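Long-range contacts in lipopolysaccharide biosynthesis protein wbpB (Thermus thermophilus, PDB 3O9Z), which is an NAD-dependent dehydrogenase on the biosynthetic route to 2,3-diacetamido-2,3-dideoxy-D-mannuronic acid, probably destined for bacterial lipopolysaccharide: residues R5-L11 with V29-D35; I112-K116 with L281-A285. All blocks are in the same frame, centred on the assembly; numbering follows the deposited sequence.

Contact 1: residues R5-L11 with V29-D35. With NAD (nicotinamide-adenine-dinucleotide), chain E.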
ATOM      1  N   ARG A   5      -6.706 -14.271 -26.448  1.00 19.71           N
ATOM      2  CA  ARG A   5      -5.633 -13.910 -25.511  1.00 21.12           C
ATOM      3  C   ARG A   5      -6.138 -12.798 -24.580  1.00 17.18           C
ATOM      4  O   ARG A   5      -6.505 -11.694 -25.026  1.00 17.26           O
ATOM      5  CB  ARG A   5      -4.390 -13.456 -26.255  1.00 20.87           C
ATOM      6  CG  ARG A   5      -3.702 -14.574 -27.039  1.00 25.65           C
ATOM      7  CD  ARG A   5      -2.694 -14.026 -28.063  1.00 24.31           C
ATOM      8  NE  ARG A   5      -1.573 -13.258 -27.505  1.00 22.45           N
ATOM      9  CZ  ARG A   5      -0.544 -13.774 -26.833  1.00 22.71           C
ATOM     10  NH1 ARG A   5       0.430 -12.979 -26.423  1.00 22.78           N
ATOM     11  NH2 ARG A   5      -0.512 -15.072 -26.557  1.00 22.16           N
ATOM     12  N   PHE A   6      -6.023 -13.069 -23.271  1.00 19.01           N
ATOM     13  CA  PHE A   6      -6.527 -12.159 -22.244  1.00 18.27           C
ATOM     14  C   PHE A   6      -5.404 -11.610 -21.382  1.00 14.94           C
ATOM     15  O   PHE A   6      -4.410 -12.330 -21.114  1.00 17.91           O
ATOM     16  CB  PHE A   6      -7.411 -12.957 -21.304  1.00 18.26           C
ATOM     17  CG  PHE A   6      -8.777 -13.240 -21.827  1.00 19.34           C
ATOM     18  CD1 PHE A   6      -9.037 -14.457 -22.444  1.00 20.09           C
ATOM     19  CD2 PHE A   6      -9.802 -12.331 -21.640  1.00 19.47           C
ATOM     20  CE1 PHE A   6     -10.315 -14.731 -22.962  1.00 25.32           C
ATOM     21  CE2 PHE A   6     -11.065 -12.579 -22.182  1.00 18.94           C
ATOM     22  CZ  PHE A   6     -11.345 -13.816 -22.748  1.00 19.33           C
ATOM     23  N   ALA A   7      -5.530 -10.373 -20.916  1.00 15.72           N
ATOM     24  CA  ALA A   7      -4.774  -9.941 -19.736  1.00 13.74           C
ATOM     25  C   ALA A   7      -5.880  -9.619 -18.716  1.00 14.71           C
ATOM     26  O   ALA A   7      -7.028  -9.343 -19.079  1.00 15.24           O
ATOM     27  CB  ALA A   7      -3.965  -8.721 -20.025  1.00 16.37           C
ATOM     28  N   LEU A   8      -5.544  -9.680 -17.435  1.00 13.75           N
ATOM     29  CA  LEU A   8      -6.550  -9.527 -16.344  1.00 15.12           C
ATOM     30  C   LEU A   8      -6.038  -8.487 -15.353  1.00 14.33           C
ATOM     31  O   LEU A   8      -4.869  -8.565 -14.929  1.00 15.44           O
ATOM     32  CB  LEU A   8      -6.866 -10.837 -15.635  1.00 15.39           C
ATOM     33  CG  LEU A   8      -7.725 -10.723 -14.375  1.00 15.93           C
ATOM     34  CD1 LEU A   8      -9.119 -10.235 -14.694  1.00 21.68           C
ATOM     35  CD2 LEU A   8      -7.776 -12.124 -13.748  1.00 22.99           C
ATOM     36  N   THR A   9      -6.887  -7.536 -14.954  1.00 11.40           N
ATOM     37  CA  THR A   9      -6.553  -6.631 -13.851  1.00 12.12           C
ATOM     38  C   THR A   9      -7.385  -7.005 -12.629  1.00 11.12           C
ATOM     39  O   THR A   9      -8.499  -7.526 -12.728  1.00 12.99           O
ATOM     40  CB  THR A   9      -6.759  -5.168 -14.142  1.00 11.77           C
ATOM     41  OG1 THR A   9      -8.160  -4.870 -14.168  1.00 11.64           O
ATOM     42  CG2 THR A   9      -6.173  -4.826 -15.530  1.00 16.11           C
ATOM     43  N   GLY A  10      -6.735  -6.927 -11.467  1.00 11.44           N
ATOM     44  CA  GLY A  10      -7.426  -7.225 -10.209  1.00 13.34           C
ATOM     45  C   GLY A  10      -7.264  -8.673  -9.776  1.00 11.67           C
ATOM     46  O   GLY A  10      -8.130  -9.195  -9.042  1.00 12.46           O
ATOM     47  N   LEU A  11      -6.176  -9.331 -10.184  1.00 12.08           N
ATOM     48  CA  LEU A  11      -6.015 -10.776  -9.980  1.00 11.71           C
ATOM     49  C   LEU A  11      -6.119 -11.246  -8.503  1.00 12.16           C
ATOM     50  O   LEU A  11      -6.500 -12.370  -8.257  1.00 14.47           O
ATOM     51  CB  LEU A  11      -4.622 -11.188 -10.506  1.00 13.16           C
ATOM     52  CG  LEU A  11      -4.225 -12.656 -10.371  1.00 13.34           C
ATOM     53  CD1 LEU A  11      -5.122 -13.622 -11.134  1.00 14.85           C
ATOM     54  CD2 LEU A  11      -2.770 -12.810 -10.818  1.00 13.62           C
ATOM     55  N   VAL A  29      -6.375 -17.871 -23.123  1.00 21.16           N
ATOM     56  CA  VAL A  29      -5.152 -17.962 -22.326  1.00 23.11           C
ATOM     57  C   VAL A  29      -4.960 -16.642 -21.601  1.00 19.28           C
ATOM     58  O   VAL A  29      -5.082 -15.572 -22.194  1.00 20.75           O
ATOM     59  CB  VAL A  29      -3.946 -18.318 -23.236  1.00 22.11           C
ATOM     60  CG1 VAL A  29      -3.768 -17.273 -24.301  1.00 23.65           C
ATOM     61  CG2 VAL A  29      -2.682 -18.458 -22.364  1.00 27.79           C
ATOM     62  N   LEU A  30      -4.566 -16.750 -20.320  1.00 20.78           N
ATOM     63  CA  LEU A  30      -4.203 -15.587 -19.547  1.00 20.90           C
ATOM     64  C   LEU A  30      -2.733 -15.317 -19.849  1.00 16.44           C
ATOM     65  O   LEU A  30      -1.864 -16.097 -19.420  1.00 21.01           O
ATOM     66  CB  LEU A  30      -4.441 -15.868 -18.061  1.00 20.13           C
ATOM     67  CG  LEU A  30      -4.077 -14.668 -17.187  1.00 18.05           C
ATOM     68  CD1 LEU A  30      -4.980 -13.452 -17.518  1.00 18.68           C
ATOM     69  CD2 LEU A  30      -4.122 -15.016 -15.678  1.00 18.46           C
ATOM     70  N   VAL A  31      -2.470 -14.230 -20.548  1.00 16.94           N
ATOM     71  CA  VAL A  31      -1.107 -13.880 -20.927  1.00 18.13           C
ATOM     72  C   VAL A  31      -0.397 -13.127 -19.786  1.00 16.39           C
ATOM     73  O   VAL A  31       0.794 -13.340 -19.559  1.00 16.12           O
ATOM     74  CB  VAL A  31      -1.114 -13.024 -22.211  1.00 18.50           C
ATOM     75  CG1 VAL A  31       0.279 -12.582 -22.625  1.00 19.27           C
ATOM     76  CG2 VAL A  31      -1.764 -13.848 -23.343  1.00 20.53           C
ATOM     77  N   ALA A  32      -1.105 -12.237 -19.089  1.00 15.82           N
ATOM     78  CA  ALA A  32      -0.466 -11.353 -18.130  1.00 14.60           C
ATOM     79  C   ALA A  32      -1.567 -10.834 -17.225  1.00 15.58           C
ATOM     80  O   ALA A  32      -2.739 -10.727 -17.619  1.00 15.90           O
ATOM     81  CB  ALA A  32       0.239 -10.202 -18.785  1.00 15.76           C
ATOM     82  N   SER A  33      -1.188 -10.562 -15.987  1.00 13.18           N
ATOM     83  CA  SER A  33      -2.104  -9.903 -15.034  1.00 12.51           C
ATOM     84  C   SER A  33      -1.435  -8.749 -14.346  1.00 12.33           C
ATOM     85  O   SER A  33      -0.202  -8.672 -14.280  1.00 13.70           O
ATOM     86  CB  SER A  33      -2.527 -10.900 -13.942  1.00 13.77           C
ATOM     87  OG  SER A  33      -3.017 -12.144 -14.374  1.00 14.80           O
ATOM     88  N   LEU A  34      -2.275  -7.872 -13.785  1.00 10.53           N
ATOM     89  CA  LEU A  34      -1.864  -6.690 -13.055  1.00 10.17           C
ATOM     90  C   LEU A  34      -2.611  -6.692 -11.725  1.00 12.52           C
ATOM     91  O   LEU A  34      -3.849  -6.763 -11.709  1.00 13.42           O
ATOM     92  CB  LEU A  34      -2.273  -5.388 -13.792  1.00 11.84           C
ATOM     93  CG  LEU A  34      -2.116  -4.078 -13.042  1.00 12.22           C
ATOM     94  CD1 LEU A  34      -0.669  -3.774 -12.634  1.00 14.07           C
ATOM     95  CD2 LEU A  34      -2.701  -2.925 -13.910  1.00 13.20           C
ATOM     96  N   ASP A  35      -1.875  -6.502 -10.623  1.00 12.43           N
ATOM     97  CA  ASP A  35      -2.522  -6.139  -9.336  1.00 11.46           C
ATOM     98  C   ASP A  35      -1.402  -5.577  -8.475  1.00 11.68           C
ATOM     99  O   ASP A  35      -0.346  -6.218  -8.381  1.00 12.50           O
ATOM    100  CB  ASP A  35      -3.127  -7.366  -8.621  1.00 11.28           C
ATOM    101  CG  ASP A  35      -4.152  -7.004  -7.557  1.00 10.86           C
ATOM    102  OD1 ASP A  35      -3.802  -6.141  -6.749  1.00 12.34           O
ATOM    103  OD2 ASP A  35      -5.265  -7.545  -7.612  1.00 12.35           O
TER
HETATM  104  PA  NAD E 311     -11.524  -6.769  -4.066  1.00 11.84           P
HETATM  105  O1A NAD E 311     -11.610  -8.130  -3.486  1.00 11.46           O
HETATM  106  O2A NAD E 311     -11.291  -5.521  -3.201  1.00 12.36           O
HETATM  107  O5B NAD E 311     -10.361  -6.953  -5.119  1.00 12.69           O
HETATM  108  C5B NAD E 311      -9.984  -5.782  -5.788  1.00 15.17           C
HETATM  109  C4B NAD E 311      -8.587  -6.017  -6.414  1.00 12.36           C
HETATM  110  O4B NAD E 311      -8.217  -4.913  -7.280  1.00 11.61           O
HETATM  111  C3B NAD E 311      -7.531  -6.018  -5.275  1.00 10.34           C
HETATM  112  O3B NAD E 311      -6.744  -7.227  -5.288  1.00 12.53           O
HETATM  113  C2B NAD E 311      -6.704  -4.741  -5.509  1.00 11.97           C
HETATM  114  O2B NAD E 311      -5.328  -4.833  -5.112  1.00 13.43           O
HETATM  115  C1B NAD E 311      -6.817  -4.695  -7.062  1.00 11.39           C
HETATM  116  N9A NAD E 311      -6.458  -3.345  -7.569  1.00 11.89           N
HETATM  117  C8A NAD E 311      -6.397  -2.104  -7.012  1.00 11.69           C
HETATM  118  N7A NAD E 311      -5.956  -1.210  -7.894  1.00 13.80           N
HETATM  119  C5A NAD E 311      -5.630  -1.891  -9.041  1.00 10.43           C
HETATM  120  C6A NAD E 311      -5.088  -1.523 -10.330  1.00 10.47           C
HETATM  121  N6A NAD E 311      -4.721  -0.227 -10.578  1.00 14.66           N
HETATM  122  N1A NAD E 311      -4.982  -2.553 -11.162  1.00 11.88           N
HETATM  123  C2A NAD E 311      -5.297  -3.831 -11.002  1.00 11.41           C
HETATM  124  N3A NAD E 311      -5.782  -4.206  -9.790  1.00 13.38           N
HETATM  125  C4A NAD E 311      -5.963  -3.246  -8.876  1.00 12.47           C
HETATM  126  O3  NAD E 311     -12.853  -6.494  -4.913  1.00 10.71           O
HETATM  127  PN  NAD E 311     -13.782  -7.443  -5.737  1.00 12.08           P
HETATM  128  O1N NAD E 311     -14.995  -7.804  -4.881  1.00 12.81           O
HETATM  129  O2N NAD E 311     -12.978  -8.547  -6.364  1.00 13.82           O
HETATM  130  O5D NAD E 311     -14.425  -6.457  -6.818  1.00 10.75           O
HETATM  131  C5D NAD E 311     -13.647  -6.322  -7.981  1.00 11.51           C
HETATM  132  C4D NAD E 311     -14.599  -5.780  -9.063  1.00 10.98           C
HETATM  133  O4D NAD E 311     -15.510  -6.865  -9.346  1.00 12.18           O
HETATM  134  C3D NAD E 311     -15.436  -4.552  -8.679  1.00 12.28           C
HETATM  135  O3D NAD E 311     -15.666  -3.818  -9.924  1.00 12.88           O
HETATM  136  C2D NAD E 311     -16.766  -5.207  -8.275  1.00 12.04           C
HETATM  137  O2D NAD E 311     -17.879  -4.353  -8.494  1.00 13.63           O
HETATM  138  C1D NAD E 311     -16.878  -6.477  -9.127  1.00 13.46           C
HETATM  139  N1N NAD E 311     -17.671  -7.530  -8.495  1.00 12.41           N
HETATM  140  C2N NAD E 311     -18.615  -8.132  -9.188  1.00 13.84           C
HETATM  141  C3N NAD E 311     -19.414  -9.149  -8.707  1.00 15.37           C
HETATM  142  C7N NAD E 311     -20.467  -9.647  -9.611  1.00 18.35           C
HETATM  143  O7N NAD E 311     -20.383  -9.528 -10.852  1.00 19.80           O
HETATM  144  N7N NAD E 311     -21.422 -10.339  -9.003  1.00 18.69           N
HETATM  145  C4N NAD E 311     -19.176  -9.579  -7.395  1.00 18.08           C
HETATM  146  C5N NAD E 311     -18.112  -8.984  -6.717  1.00 16.09           C
HETATM  147  C6N NAD E 311     -17.340  -7.964  -7.270  1.00 13.61           C

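Contact 2: residues I112-K116 with L281-A285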
ATOM      1  N   ILE A 112     -19.039   7.006 -20.153  1.00 15.35           N
ATOM      2  CA  ILE A 112     -19.681   6.262 -21.218  1.00 16.72           C
ATOM      3  C   ILE A 112     -19.541   7.072 -22.541  1.00 16.67           C
ATOM      4  O   ILE A 112     -19.158   6.439 -23.537  1.00 18.17           O
ATOM      5  CB  ILE A 112     -21.198   6.016 -20.932  1.00 17.20           C
ATOM      6  CG1 ILE A 112     -21.380   5.012 -19.771  1.00 16.96           C
ATOM      7  CG2 ILE A 112     -21.897   5.544 -22.192  1.00 20.83           C
ATOM      8  CD1 ILE A 112     -21.063   3.582 -20.081  1.00 19.50           C
ATOM      9  N   ALA A 113     -19.802   8.383 -22.492  1.00 16.44           N
ATOM     10  CA  ALA A 113     -19.760   9.218 -23.711  1.00 19.19           C
ATOM     11  C   ALA A 113     -18.334   9.273 -24.278  1.00 17.99           C
ATOM     12  O   ALA A 113     -18.141   9.175 -25.503  1.00 20.25           O
ATOM     13  CB  ALA A 113     -20.284  10.593 -23.421  1.00 19.27           C
ATOM     14  N   ARG A 114     -17.330   9.401 -23.417  1.00 17.11           N
ATOM     15  CA  ARG A 114     -15.962   9.491 -23.890  1.00 17.82           C
ATOM     16  C   ARG A 114     -15.542   8.142 -24.428  1.00 16.38           C
ATOM     17  O   ARG A 114     -14.833   8.056 -25.451  1.00 19.29           O
ATOM     18  CB  ARG A 114     -15.019   9.971 -22.782  1.00 19.25           C
ATOM     19  CG  ARG A 114     -15.221  11.338 -22.176  1.00 26.20           C
ATOM     20  CD  ARG A 114     -14.833  12.497 -23.087  1.00 42.72           C
ATOM     21  NE  ARG A 114     -15.571  13.707 -22.711  1.00 52.42           N
ATOM     22  CZ  ARG A 114     -15.363  14.918 -23.226  1.00 55.66           C
ATOM     23  NH1 ARG A 114     -14.427  15.103 -24.149  1.00 54.56           N
ATOM     24  NH2 ARG A 114     -16.089  15.949 -22.814  1.00 57.04           N
ATOM     25  N   LEU A 115     -15.937   7.036 -23.785  1.00 17.32           N
ATOM     26  CA  LEU A 115     -15.699   5.708 -24.310  1.00 15.40           C
ATOM     27  C   LEU A 115     -16.291   5.416 -25.675  1.00 20.05           C
ATOM     28  O   LEU A 115     -15.640   4.788 -26.498  1.00 17.96           O
ATOM     29  CB  LEU A 115     -16.008   4.588 -23.283  1.00 17.63           C
ATOM     30  CG  LEU A 115     -15.229   4.525 -21.974  1.00 15.61           C
ATOM     31  CD1 LEU A 115     -15.760   3.238 -21.262  1.00 17.11           C
ATOM     32  CD2 LEU A 115     -13.722   4.380 -22.309  1.00 17.98           C
ATOM     33  N   LYS A 116     -17.457   6.001 -25.946  1.00 18.28           N
ATOM     34  CA  LYS A 116     -18.020   5.888 -27.284  1.00 20.04           C
ATOM     35  C   LYS A 116     -17.087   6.548 -28.313  1.00 15.45           C
ATOM     36  O   LYS A 116     -16.792   5.986 -29.350  1.00 22.10           O
ATOM     37  CB  LYS A 116     -19.423   6.517 -27.284  1.00 19.66           C
ATOM     38  CG  LYS A 116     -20.473   5.692 -26.552  1.00 27.10           C
ATOM     39  CD  LYS A 116     -20.818   4.411 -27.283  1.00 29.28           C
ATOM     40  CE  LYS A 116     -21.743   4.691 -28.471  1.00 35.06           C
ATOM     41  NZ  LYS A 116     -22.251   3.428 -29.091  1.00 28.67           N
ATOM     42  N   LEU A 281     -21.557  -0.485 -24.291  1.00 18.21           N
ATOM     43  CA  LEU A 281     -21.825   0.817 -23.749  1.00 17.63           C
ATOM     44  C   LEU A 281     -23.316   1.121 -23.838  1.00 19.31           C
ATOM     45  O   LEU A 281     -23.884   1.691 -22.916  1.00 20.68           O
ATOM     46  CB  LEU A 281     -21.011   1.900 -24.483  1.00 19.71           C
ATOM     47  CG  LEU A 281     -19.502   1.657 -24.371  1.00 23.80           C
ATOM     48  CD1 LEU A 281     -18.690   2.579 -25.317  1.00 21.28           C
ATOM     49  CD2 LEU A 281     -19.086   1.984 -22.961  1.00 22.29           C
ATOM     50  N   ASP A 282     -23.897   0.843 -24.997  1.00 20.07           N
ATOM     51  CA  ASP A 282     -25.311   1.183 -25.183  1.00 20.24           C
ATOM     52  C   ASP A 282     -26.207   0.417 -24.202  1.00 17.73           C
ATOM     53  O   ASP A 282     -27.217   0.981 -23.763  1.00 19.27           O
ATOM     54  CB  ASP A 282     -25.765   0.875 -26.611  1.00 22.47           C
ATOM     55  CG  ASP A 282     -25.139   1.806 -27.638  1.00 28.34           C
ATOM     56  OD1 ASP A 282     -24.553   2.849 -27.280  1.00 31.54           O
ATOM     57  OD2 ASP A 282     -25.297   1.479 -28.831  1.00 37.12           O
ATOM     58  N   GLU A 283     -25.923  -0.853 -23.936  1.00 17.24           N
ATOM     59  CA  GLU A 283     -26.670  -1.687 -22.995  1.00 17.58           C
ATOM     60  C   GLU A 283     -26.474  -1.209 -21.561  1.00 17.25           C
ATOM     61  O   GLU A 283     -27.422  -1.142 -20.782  1.00 17.09           O
ATOM     62  CB  GLU A 283     -26.283  -3.154 -23.103  1.00 20.09           C
ATOM     63  CG  GLU A 283     -26.857  -3.856 -24.329  1.00 22.61           C
ATOM     64  CD  GLU A 283     -26.124  -3.526 -25.624  1.00 34.95           C
ATOM     65  OE1 GLU A 283     -26.777  -3.589 -26.690  1.00 32.68           O
ATOM     66  OE2 GLU A 283     -24.915  -3.191 -25.620  1.00 27.03           O
ATOM     67  N   ALA A 284     -25.252  -0.820 -21.218  1.00 16.34           N
ATOM     68  CA  ALA A 284     -24.942  -0.515 -19.809  1.00 15.63           C
ATOM     69  C   ALA A 284     -25.305   0.900 -19.380  1.00 15.93           C
ATOM     70  O   ALA A 284     -25.389   1.267 -18.179  1.00 14.88           O
ATOM     71  CB  ALA A 284     -23.410  -0.740 -19.601  1.00 17.53           C
ATOM     72  N   ALA A 285     -25.493   1.766 -20.385  1.00 12.81           N
ATOM     73  CA  ALA A 285     -25.530   3.170 -20.061  1.00 12.71           C
ATOM     74  C   ALA A 285     -26.699   3.562 -19.146  1.00 12.76           C
ATOM     75  O   ALA A 285     -26.529   4.395 -18.295  1.00 15.08           O
ATOM     76  CB  ALA A 285     -25.634   4.035 -21.368  1.00 17.61           C
TER

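Contact 1: residues R5-L11 with V29-D35
D35 OD2 is held by several groups at once: it accepts O3B of NAD at 2.8 Å and the amide of A12, and it lies against G10 C across the contact at 3.2 Å. The contact joins the first two parallel strands of a Rossmann fold, the outer members of the beta-alpha-beta unit whose connection is helix 16-25. G10 N bonds to L34 O, and L8 O takes L34 N in a hydrogen bond and S33 CA in a C-H...O contact of 3.1 Å. Nearer the start of the strands a beta bulge intervenes: V31 N bonds to F6 O at 2.8 Å, but the next donor, L8 N, chooses A32 O. V31 is the extra residue, and the buried A32 N has no hydrogen-bond partner. V31 CG2 lies over one face of the R5 guanidinium, offset toward its rim, and R5 NH1 bonds to E71 O. On the side facing helix 16-25, L30 CD1 packs against L8 CB. D35 CG stands anti to the backbone N (chi1 -162°), which directs the carboxylate at the adenosine ribose, where OD1 accepts O2B at 2.6 Å. Were the carboxylate replaced by the methyl of an alanine, both ribose hydroxyls and the A12 and A37 amides would probably lose their acceptor. An acidic residue at the C-terminal end of the second strand, holding both ribose hydroxyls, is characteristic of NAD-using Rossmann enzymes. Beside it, L34 CD2 reaches N1A of the adenine at 3.6 Å.

Contact 2: residues I112-K116 with L281-A285
L281 reaches across to helix 109-122 and is met there by three side chains, two running counter to it and one across it. I112 slides past it in the opposite direction, so that I112 CD1 comes to rest against L281 CD2 at 3.8 Å. L115 instead lies at about a right angle to it; L115 CB touches L281 CD1 at 3.9 Å, and L115 CD1 borders the other methyl. K116 also runs counter to L281, with its aliphatic chain laid along the leucine. Here packing is tight: K116 CD and L281 CD1 are only 3.4 Å apart, closer than carbons usually come. The two helix segments that carry these groups run antiparallel, at 173°, with their axes 10.7 Å apart, and L281 CD1 reaches as far as the backbone at L115 and K116. This is how the Rossmann domain receives the returning C-terminal part of the chain: helix 109-122 connects strands 98-101 and 126-128 of the nucleotide-binding sheet, while helix 281-294 follows the short antiparallel strand 279-280 at the edge of that sheet. Deeper in, V126 and L105 also touch L281, and Y86 and I89 of helix 85-94 touch L115. Toward solvent the contact turns polar. Bends at chi2 and chi3 of K116 curl the chain over the leucine and carry its amine to D282, whose side chain it crosses at roughly a right angle. K116 NZ donates to D282 OD1 at 3.0 Å in a salt bridge, approaching on the syn side but 34° out of the carboxylate plane. At the other margin A285 CB makes a looser apolar contact with I112 CG2, at 4.1 Å.

From the N terminus, contact 1 closes first, a short loop in which 17 residues, mostly helix 16-25, separate strands 5-9 and 29-34. The chain then adds strands 51-53, 75-78 and 98-101 and enters helix 109-122, where contact 2 opens. That loop is far longer: 164 residues, including the last parallel strand, 126-128, and the whole six-stranded sheet, before strand 279-280 rejoins the first sheet and leads straight into helix 281-294. The two loops are in series, neither enclosing nor crossing the other. Their centres lie 23 Å apart and their nearest atoms about 13 Å. Contact 1 ties neighbouring strands within the sheet, whereas contact 2 joins two helices packed on it.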